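Local coordinates for protein probable ATP-dependent kinase TDA10 (Saccharomyces cerevisiae, PDB 1ODF) that is probably an ATP-dependent kinase of the GLYK family, structurally close to bacterial pantothenate kinase, whose substrate is not yet known, at residues P31-K44 with L196-F209. Sequence-based numbering, arbitrary orientation.
Sequences PLFIFFSGPQGSGK and LWRNPEIKSLGIVF. With SO4 (sulfate ion), chain B.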
ATOM      1  N   PRO A  31     -18.924   2.637  -2.683  1.00 32.42           N
ATOM      2  CA  PRO A  31     -17.874   1.655  -2.968  1.00 32.20           C
ATOM      3  C   PRO A  31     -17.462   0.861  -1.721  1.00 31.54           C
ATOM      4  O   PRO A  31     -17.642   1.304  -0.582  1.00 31.31           O
ATOM      5  CB  PRO A  31     -16.708   2.520  -3.471  1.00 33.24           C
ATOM      6  CG  PRO A  31     -17.353   3.826  -3.865  1.00 33.61           C
ATOM      7  CD  PRO A  31     -18.412   4.009  -2.827  1.00 34.21           C
ATOM      8  N   LEU A  32     -16.934  -0.330  -1.947  1.00 31.09           N
ATOM      9  CA  LEU A  32     -16.425  -1.157  -0.865  1.00 30.08           C
ATOM     10  C   LEU A  32     -14.934  -1.161  -1.177  1.00 31.46           C
ATOM     11  O   LEU A  32     -14.530  -1.548  -2.278  1.00 30.04           O
ATOM     12  CB  LEU A  32     -16.952  -2.591  -0.958  1.00 30.87           C
ATOM     13  CG  LEU A  32     -16.706  -3.602   0.182  1.00 31.49           C
ATOM     14  CD1 LEU A  32     -16.140  -4.872  -0.389  1.00 28.51           C
ATOM     15  CD2 LEU A  32     -15.787  -3.057   1.233  1.00 31.20           C
ATOM     16  N   PHE A  33     -14.116  -0.704  -0.239  1.00 31.91           N
ATOM     17  CA  PHE A  33     -12.678  -0.714  -0.466  1.00 33.54           C
ATOM     18  C   PHE A  33     -12.038  -1.982   0.091  1.00 34.14           C
ATOM     19  O   PHE A  33     -12.532  -2.576   1.056  1.00 34.33           O
ATOM     20  CB  PHE A  33     -12.017   0.513   0.169  1.00 33.06           C
ATOM     21  CG  PHE A  33     -12.146   1.756  -0.660  1.00 37.88           C
ATOM     22  CD1 PHE A  33     -13.399   2.320  -0.908  1.00 38.91           C
ATOM     23  CD2 PHE A  33     -11.021   2.337  -1.238  1.00 38.58           C
ATOM     24  CE1 PHE A  33     -13.530   3.446  -1.725  1.00 41.82           C
ATOM     25  CE2 PHE A  33     -11.141   3.463  -2.058  1.00 40.70           C
ATOM     26  CZ  PHE A  33     -12.400   4.019  -2.303  1.00 40.94           C
ATOM     27  N   ILE A  34     -10.956  -2.406  -0.551  1.00 31.93           N
ATOM     28  CA  ILE A  34     -10.212  -3.568  -0.106  1.00 32.50           C
ATOM     29  C   ILE A  34      -8.737  -3.163  -0.094  1.00 32.82           C
ATOM     30  O   ILE A  34      -8.126  -2.930  -1.145  1.00 32.53           O
ATOM     31  CB  ILE A  34     -10.430  -4.776  -1.028  1.00 31.12           C
ATOM     32  CG1 ILE A  34     -11.911  -5.162  -1.024  1.00 29.86           C
ATOM     33  CG2 ILE A  34      -9.595  -5.960  -0.527  1.00 31.45           C
ATOM     34  CD1 ILE A  34     -12.234  -6.350  -1.878  1.00 30.20           C
ATOM     35  N   PHE A  35      -8.194  -3.053   1.114  1.00 30.09           N
ATOM     36  CA  PHE A  35      -6.815  -2.652   1.318  1.00 30.22           C
ATOM     37  C   PHE A  35      -5.884  -3.827   1.562  1.00 31.86           C
ATOM     38  O   PHE A  35      -6.188  -4.721   2.366  1.00 30.80           O
ATOM     39  CB  PHE A  35      -6.701  -1.713   2.526  1.00 28.95           C
ATOM     40  CG  PHE A  35      -7.429  -0.411   2.368  1.00 29.69           C
ATOM     41  CD1 PHE A  35      -8.298   0.034   3.363  1.00 28.98           C
ATOM     42  CD2 PHE A  35      -7.223   0.395   1.244  1.00 30.79           C
ATOM     43  CE1 PHE A  35      -8.954   1.265   3.248  1.00 31.50           C
ATOM     44  CE2 PHE A  35      -7.873   1.631   1.114  1.00 29.47           C
ATOM     45  CZ  PHE A  35      -8.740   2.067   2.119  1.00 29.50           C
ATOM     46  N   PHE A  36      -4.757  -3.826   0.854  1.00 30.35           N
ATOM     47  CA  PHE A  36      -3.741  -4.848   1.049  1.00 30.44           C
ATOM     48  C   PHE A  36      -2.530  -4.117   1.582  1.00 31.58           C
ATOM     49  O   PHE A  36      -2.108  -3.108   1.007  1.00 32.09           O
ATOM     50  CB  PHE A  36      -3.383  -5.564  -0.252  1.00 30.25           C
ATOM     51  CG  PHE A  36      -4.420  -6.558  -0.700  1.00 32.63           C
ATOM     52  CD1 PHE A  36      -5.617  -6.130  -1.277  1.00 31.36           C
ATOM     53  CD2 PHE A  36      -4.195  -7.921  -0.557  1.00 31.41           C
ATOM     54  CE1 PHE A  36      -6.566  -7.050  -1.709  1.00 31.96           C
ATOM     55  CE2 PHE A  36      -5.140  -8.852  -0.987  1.00 33.14           C
ATOM     56  CZ  PHE A  36      -6.326  -8.417  -1.565  1.00 31.93           C
ATOM     57  N   SER A  37      -1.995  -4.619   2.693  1.00 31.09           N
ATOM     58  CA  SER A  37      -0.833  -4.025   3.342  1.00 30.87           C
ATOM     59  C   SER A  37       0.168  -5.100   3.758  1.00 31.63           C
ATOM     60  O   SER A  37      -0.204  -6.132   4.330  1.00 31.57           O
ATOM     61  CB  SER A  37      -1.273  -3.244   4.583  1.00 30.95           C
ATOM     62  OG  SER A  37      -0.225  -2.444   5.093  1.00 29.46           O
ATOM     63  N   GLY A  38       1.439  -4.852   3.475  1.00 30.55           N
ATOM     64  CA  GLY A  38       2.464  -5.811   3.837  1.00 33.42           C
ATOM     65  C   GLY A  38       3.852  -5.280   3.536  1.00 33.26           C
ATOM     66  O   GLY A  38       4.013  -4.440   2.655  1.00 33.41           O
ATOM     67  N   PRO A  39       4.877  -5.747   4.256  1.00 33.77           N
ATOM     68  CA  PRO A  39       6.222  -5.241   3.982  1.00 34.16           C
ATOM     69  C   PRO A  39       6.648  -5.515   2.553  1.00 34.09           C
ATOM     70  O   PRO A  39       6.125  -6.413   1.900  1.00 34.37           O
ATOM     71  CB  PRO A  39       7.086  -5.984   5.001  1.00 33.70           C
ATOM     72  CG  PRO A  39       6.142  -6.199   6.148  1.00 32.66           C
ATOM     73  CD  PRO A  39       4.882  -6.644   5.424  1.00 33.62           C
ATOM     74  N   GLN A  40       7.584  -4.718   2.058  1.00 36.41           N
ATOM     75  CA  GLN A  40       8.093  -4.918   0.707  1.00 37.64           C
ATOM     76  C   GLN A  40       8.706  -6.320   0.644  1.00 37.52           C
ATOM     77  O   GLN A  40       9.483  -6.705   1.518  1.00 36.65           O
ATOM     78  CB  GLN A  40       9.145  -3.862   0.404  1.00 38.19           C
ATOM     79  CG  GLN A  40       8.589  -2.450   0.408  1.00 43.84           C
ATOM     80  CD  GLN A  40       9.609  -1.425   0.865  1.00 47.35           C
ATOM     81  OE1 GLN A  40      10.014  -1.415   2.035  1.00 48.34           O
ATOM     82  NE2 GLN A  40      10.037  -0.559  -0.055  1.00 48.40           N
ATOM     83  N   GLY A  41       8.344  -7.086  -0.379  1.00 38.53           N
ATOM     84  CA  GLY A  41       8.861  -8.435  -0.511  1.00 40.41           C
ATOM     85  C   GLY A  41       7.944  -9.507   0.071  1.00 41.53           C
ATOM     86  O   GLY A  41       8.178 -10.703  -0.101  1.00 42.18           O
ATOM     87  N   SER A  42       6.893  -9.089   0.762  1.00 41.20           N
ATOM     88  CA  SER A  42       5.972 -10.047   1.366  1.00 41.25           C
ATOM     89  C   SER A  42       5.112 -10.772   0.331  1.00 40.77           C
ATOM     90  O   SER A  42       4.566 -11.840   0.614  1.00 40.02           O
ATOM     91  CB  SER A  42       5.066  -9.339   2.379  1.00 40.79           C
ATOM     92  OG  SER A  42       4.224  -8.391   1.743  1.00 42.15           O
ATOM     93  N   GLY A  43       4.990 -10.191  -0.862  1.00 39.44           N
ATOM     94  CA  GLY A  43       4.185 -10.805  -1.899  1.00 38.85           C
ATOM     95  C   GLY A  43       2.761 -10.264  -1.955  1.00 41.22           C
ATOM     96  O   GLY A  43       1.940 -10.725  -2.759  1.00 38.50           O
ATOM     97  N   LYS A  44       2.470  -9.275  -1.108  1.00 41.57           N
ATOM     98  CA  LYS A  44       1.142  -8.661  -1.040  1.00 41.49           C
ATOM     99  C   LYS A  44       0.697  -8.093  -2.391  1.00 41.08           C
ATOM    100  O   LYS A  44      -0.493  -8.114  -2.726  1.00 40.66           O
ATOM    101  CB  LYS A  44       1.127  -7.560   0.038  1.00 42.88           C
ATOM    102  CG  LYS A  44       2.249  -6.527  -0.082  1.00 44.57           C
ATOM    103  CD  LYS A  44       1.737  -5.167  -0.544  1.00 44.50           C
ATOM    104  CE  LYS A  44       2.879  -4.315  -1.085  1.00 43.30           C
ATOM    105  NZ  LYS A  44       4.049  -4.292  -0.162  1.00 46.65           N
ATOM    106  N   LEU A 196      -7.970   7.973   3.714  1.00 33.76           N
ATOM    107  CA  LEU A 196      -8.335   6.573   3.517  1.00 33.10           C
ATOM    108  C   LEU A 196      -8.809   5.725   4.704  1.00 33.14           C
ATOM    109  O   LEU A 196     -10.000   5.714   5.020  1.00 32.84           O
ATOM    110  CB  LEU A 196      -7.168   5.857   2.813  1.00 30.49           C
ATOM    111  CG  LEU A 196      -6.759   6.481   1.473  1.00 29.84           C
ATOM    112  CD1 LEU A 196      -5.382   5.971   1.033  1.00 29.26           C
ATOM    113  CD2 LEU A 196      -7.824   6.175   0.436  1.00 28.64           C
ATOM    114  N   TRP A 197      -7.888   5.013   5.359  1.00 32.62           N
ATOM    115  CA  TRP A 197      -8.283   4.120   6.451  1.00 33.60           C
ATOM    116  C   TRP A 197      -8.809   4.758   7.733  1.00 34.90           C
ATOM    117  O   TRP A 197      -9.281   4.055   8.617  1.00 33.45           O
ATOM    118  CB  TRP A 197      -7.158   3.125   6.764  1.00 32.47           C
ATOM    119  CG  TRP A 197      -5.830   3.753   7.014  1.00 32.85           C
ATOM    120  CD1 TRP A 197      -5.342   4.200   8.206  1.00 33.53           C
ATOM    121  CD2 TRP A 197      -4.818   4.021   6.039  1.00 31.09           C
ATOM    122  NE1 TRP A 197      -4.087   4.732   8.034  1.00 33.56           N
ATOM    123  CE2 TRP A 197      -3.741   4.634   6.712  1.00 32.89           C
ATOM    124  CE3 TRP A 197      -4.716   3.804   4.659  1.00 31.72           C
ATOM    125  CZ2 TRP A 197      -2.572   5.033   6.054  1.00 32.97           C
ATOM    126  CZ3 TRP A 197      -3.551   4.202   4.003  1.00 32.64           C
ATOM    127  CH2 TRP A 197      -2.496   4.809   4.704  1.00 30.82           C
ATOM    128  N   ARG A 198      -8.736   6.083   7.829  1.00 37.74           N
ATOM    129  CA  ARG A 198      -9.268   6.795   8.991  1.00 39.83           C
ATOM    130  C   ARG A 198     -10.419   7.673   8.494  1.00 39.27           C
ATOM    131  O   ARG A 198     -11.008   8.433   9.259  1.00 42.11           O
ATOM    132  CB  ARG A 198      -8.193   7.668   9.656  1.00 42.62           C
ATOM    133  CG  ARG A 198      -7.049   6.878  10.263  1.00 47.12           C
ATOM    134  CD  ARG A 198      -7.473   6.170  11.529  1.00 54.45           C
ATOM    135  NE  ARG A 198      -7.425   7.062  12.686  1.00 59.76           N
ATOM    136  CZ  ARG A 198      -8.269   7.002  13.712  1.00 61.60           C
ATOM    137  NH1 ARG A 198      -9.239   6.090  13.727  1.00 62.07           N
ATOM    138  NH2 ARG A 198      -8.145   7.857  14.721  1.00 61.09           N
ATOM    139  N   ASN A 199     -10.722   7.578   7.205  1.00 36.85           N
ATOM    140  CA  ASN A 199     -11.816   8.341   6.628  1.00 36.82           C
ATOM    141  C   ASN A 199     -13.112   7.578   6.942  1.00 38.33           C
ATOM    142  O   ASN A 199     -13.308   6.449   6.495  1.00 37.11           O
ATOM    143  CB  ASN A 199     -11.605   8.491   5.118  1.00 36.71           C
ATOM    144  CG  ASN A 199     -12.756   9.206   4.427  1.00 35.49           C
ATOM    145  OD1 ASN A 199     -12.695   9.490   3.232  1.00 38.46           O
ATOM    146  ND2 ASN A 199     -13.810   9.484   5.167  1.00 35.10           N
ATOM    147  N   PRO A 200     -14.016   8.201   7.720  1.00 40.00           N
ATOM    148  CA  PRO A 200     -15.307   7.648   8.147  1.00 40.15           C
ATOM    149  C   PRO A 200     -16.252   7.234   7.030  1.00 40.56           C
ATOM    150  O   PRO A 200     -17.110   6.381   7.226  1.00 39.97           O
ATOM    151  CB  PRO A 200     -15.891   8.770   8.993  1.00 40.61           C
ATOM    152  CG  PRO A 200     -15.418   9.982   8.266  1.00 42.62           C
ATOM    153  CD  PRO A 200     -13.955   9.642   8.021  1.00 41.02           C
ATOM    154  N   GLU A 201     -16.103   7.848   5.865  1.00 41.48           N
ATOM    155  CA  GLU A 201     -16.950   7.518   4.733  1.00 42.55           C
ATOM    156  C   GLU A 201     -16.455   6.265   3.995  1.00 42.79           C
ATOM    157  O   GLU A 201     -17.169   5.688   3.177  1.00 43.94           O
ATOM    158  CB  GLU A 201     -17.015   8.711   3.785  1.00 44.83           C
ATOM    159  CG  GLU A 201     -17.835   8.467   2.539  1.00 50.49           C
ATOM    160  CD  GLU A 201     -18.179   9.752   1.813  1.00 53.52           C
ATOM    161  OE1 GLU A 201     -17.271  10.595   1.641  1.00 54.45           O
ATOM    162  OE2 GLU A 201     -19.356   9.916   1.410  1.00 55.40           O
ATOM    163  N   ILE A 202     -15.239   5.824   4.295  1.00 40.84           N
ATOM    164  CA  ILE A 202     -14.705   4.652   3.623  1.00 38.03           C
ATOM    165  C   ILE A 202     -14.994   3.327   4.326  1.00 34.78           C
ATOM    166  O   ILE A 202     -14.592   3.111   5.460  1.00 31.45           O
ATOM    167  CB  ILE A 202     -13.190   4.818   3.388  1.00 40.95           C
ATOM    168  CG1 ILE A 202     -12.980   5.799   2.229  1.00 40.77           C
ATOM    169  CG2 ILE A 202     -12.529   3.464   3.092  1.00 39.92           C
ATOM    170  CD1 ILE A 202     -11.537   6.056   1.893  1.00 44.19           C
ATOM    171  N   LYS A 203     -15.716   2.451   3.631  1.00 33.73           N
ATOM    172  CA  LYS A 203     -16.063   1.132   4.158  1.00 32.98           C
ATOM    173  C   LYS A 203     -15.150   0.131   3.480  1.00 32.76           C
ATOM    174  O   LYS A 203     -15.048   0.108   2.247  1.00 29.85           O
ATOM    175  CB  LYS A 203     -17.540   0.827   3.904  1.00 34.77           C
ATOM    176  CG  LYS A 203     -18.438   1.654   4.810  1.00 36.13           C
ATOM    177  CD  LYS A 203     -18.061   1.399   6.266  1.00 39.13           C
ATOM    178  CE  LYS A 203     -18.611   2.454   7.196  1.00 45.26           C
ATOM    179  NZ  LYS A 203     -18.169   2.218   8.608  1.00 47.96           N
ATOM    180  N   SER A 204     -14.511  -0.717   4.289  1.00 29.94           N
ATOM    181  CA  SER A 204     -13.517  -1.626   3.748  1.00 30.11           C
ATOM    182  C   SER A 204     -13.219  -2.925   4.483  1.00 31.50           C
ATOM    183  O   SER A 204     -13.559  -3.117   5.656  1.00 29.96           O
ATOM    184  CB  SER A 204     -12.200  -0.866   3.666  1.00 25.93           C
ATOM    185  OG  SER A 204     -11.861  -0.432   4.981  1.00 24.33           O
ATOM    186  N   LEU A 205     -12.534  -3.796   3.752  1.00 31.69           N
ATOM    187  CA  LEU A 205     -12.062  -5.075   4.252  1.00 32.56           C
ATOM    188  C   LEU A 205     -10.545  -4.942   4.151  1.00 33.17           C
ATOM    189  O   LEU A 205     -10.028  -4.360   3.191  1.00 33.08           O
ATOM    190  CB  LEU A 205     -12.557  -6.223   3.370  1.00 32.20           C
ATOM    191  CG  LEU A 205     -14.064  -6.441   3.422  1.00 30.27           C
ATOM    192  CD1 LEU A 205     -14.443  -7.547   2.455  1.00 30.43           C
ATOM    193  CD2 LEU A 205     -14.471  -6.786   4.853  1.00 31.62           C
ATOM    194  N   GLY A 206      -9.834  -5.459   5.144  1.00 33.86           N
ATOM    195  CA  GLY A 206      -8.394  -5.345   5.123  1.00 31.37           C
ATOM    196  C   GLY A 206      -7.663  -6.664   5.116  1.00 31.38           C
ATOM    197  O   GLY A 206      -8.089  -7.622   5.757  1.00 33.64           O
ATOM    198  N   ILE A 207      -6.562  -6.703   4.373  1.00 31.00           N
ATOM    199  CA  ILE A 207      -5.715  -7.885   4.279  1.00 31.21           C
ATOM    200  C   ILE A 207      -4.345  -7.430   4.759  1.00 31.40           C
ATOM    201  O   ILE A 207      -3.681  -6.625   4.104  1.00 29.07           O
ATOM    202  CB  ILE A 207      -5.558  -8.388   2.831  1.00 33.85           C
ATOM    203  CG1 ILE A 207      -6.925  -8.428   2.118  1.00 31.44           C
ATOM    204  CG2 ILE A 207      -4.851  -9.758   2.850  1.00 30.23           C
ATOM    205  CD1 ILE A 207      -7.888  -9.427   2.677  1.00 36.97           C
ATOM    206  N   VAL A 208      -3.931  -7.943   5.908  1.00 32.26           N
ATOM    207  CA  VAL A 208      -2.659  -7.559   6.483  1.00 33.35           C
ATOM    208  C   VAL A 208      -1.663  -8.699   6.526  1.00 34.87           C
ATOM    209  O   VAL A 208      -1.968  -9.797   7.007  1.00 33.88           O
ATOM    210  CB  VAL A 208      -2.846  -7.003   7.919  1.00 33.69           C
ATOM    211  CG1 VAL A 208      -1.475  -6.715   8.559  1.00 32.54           C
ATOM    212  CG2 VAL A 208      -3.688  -5.730   7.873  1.00 32.43           C
ATOM    213  N   PHE A 209      -0.473  -8.417   6.007  1.00 35.77           N
ATOM    214  CA  PHE A 209       0.627  -9.372   5.974  1.00 37.55           C
ATOM    215  C   PHE A 209       1.681  -8.898   6.963  1.00 38.65           C
ATOM    216  O   PHE A 209       2.147  -7.753   6.877  1.00 38.56           O
ATOM    217  CB  PHE A 209       1.298  -9.399   4.588  1.00 41.58           C
ATOM    218  CG  PHE A 209       0.582 -10.226   3.545  1.00 42.43           C
ATOM    219  CD1 PHE A 209      -0.806 -10.325   3.520  1.00 44.77           C
ATOM    220  CD2 PHE A 209       1.311 -10.875   2.551  1.00 44.47           C
ATOM    221  CE1 PHE A 209      -1.451 -11.058   2.520  1.00 44.49           C
ATOM    222  CE2 PHE A 209       0.677 -11.606   1.550  1.00 42.30           C
ATOM    223  CZ  PHE A 209      -0.709 -11.697   1.536  1.00 43.71           C
TER
HETATM  224  S   SO4 B 501       5.743  -7.235  -2.813  1.00 40.02           S
HETATM  225  O1  SO4 B 501       6.414  -8.485  -2.416  1.00 43.69           O
HETATM  226  O2  SO4 B 501       6.530  -6.080  -2.343  1.00 39.71           O
HETATM  227  O3  SO4 B 501       5.651  -7.187  -4.279  1.00 43.35           O
HETATM  228  O4  SO4 B 501       4.380  -7.200  -2.238  1.00 40.69           O
HETATM  229  O   HOH W   1     -16.809   2.948   1.355  1.00 41.45           O
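Phe209 packs its ring against the predicted P-loop: Lys44 CB stands over one face, 4.2 Å above the plane, and Ser42 O lies in plane at the edge. The ring belongs to strand 204-209, which runs parallel to strand 32-37 at 14°. Six backbone hydrogen bonds join the two segments, from Phe33 N to Lys203 O (2.8 Å, 173° at the hydrogen) to Phe209 N on Ser37 O. On the face carrying Ile34 and Phe36, Ile207 lies alongside Phe36 and sets CG1 3.7 Å from the ring centroid, 16° off the normal, a CH-pi contact. On the opposite face the Phe35 ring meets Leu196, Ile202 and Ser204; its CZ is 4.2 Å from Ile202 CG2.

Beyond Ser37 the loop turns at Pro39-Ser42, where Pro39 O accepts from both Ser42 N and Ser42 OG (2.7 Å). Lys44, its chain bent at chi2 and chi4, brings NZ back to Gly38 O at 2.8 Å, from above the carbonyl plane. With an alanine in place of Lys44, Gly38 O would probably be left without this donor and the bound anion without a neighbouring positive charge. Sulfate is hydrogen-bonded by Gly41 N (2.9 Å), Gly43 N and, from the following helix, Ser45 N. Amides converging on an anion beside a lysine are the chemistry of a Walker A loop, consistent with the predicted ATP site and with sulfate marking a phosphate position.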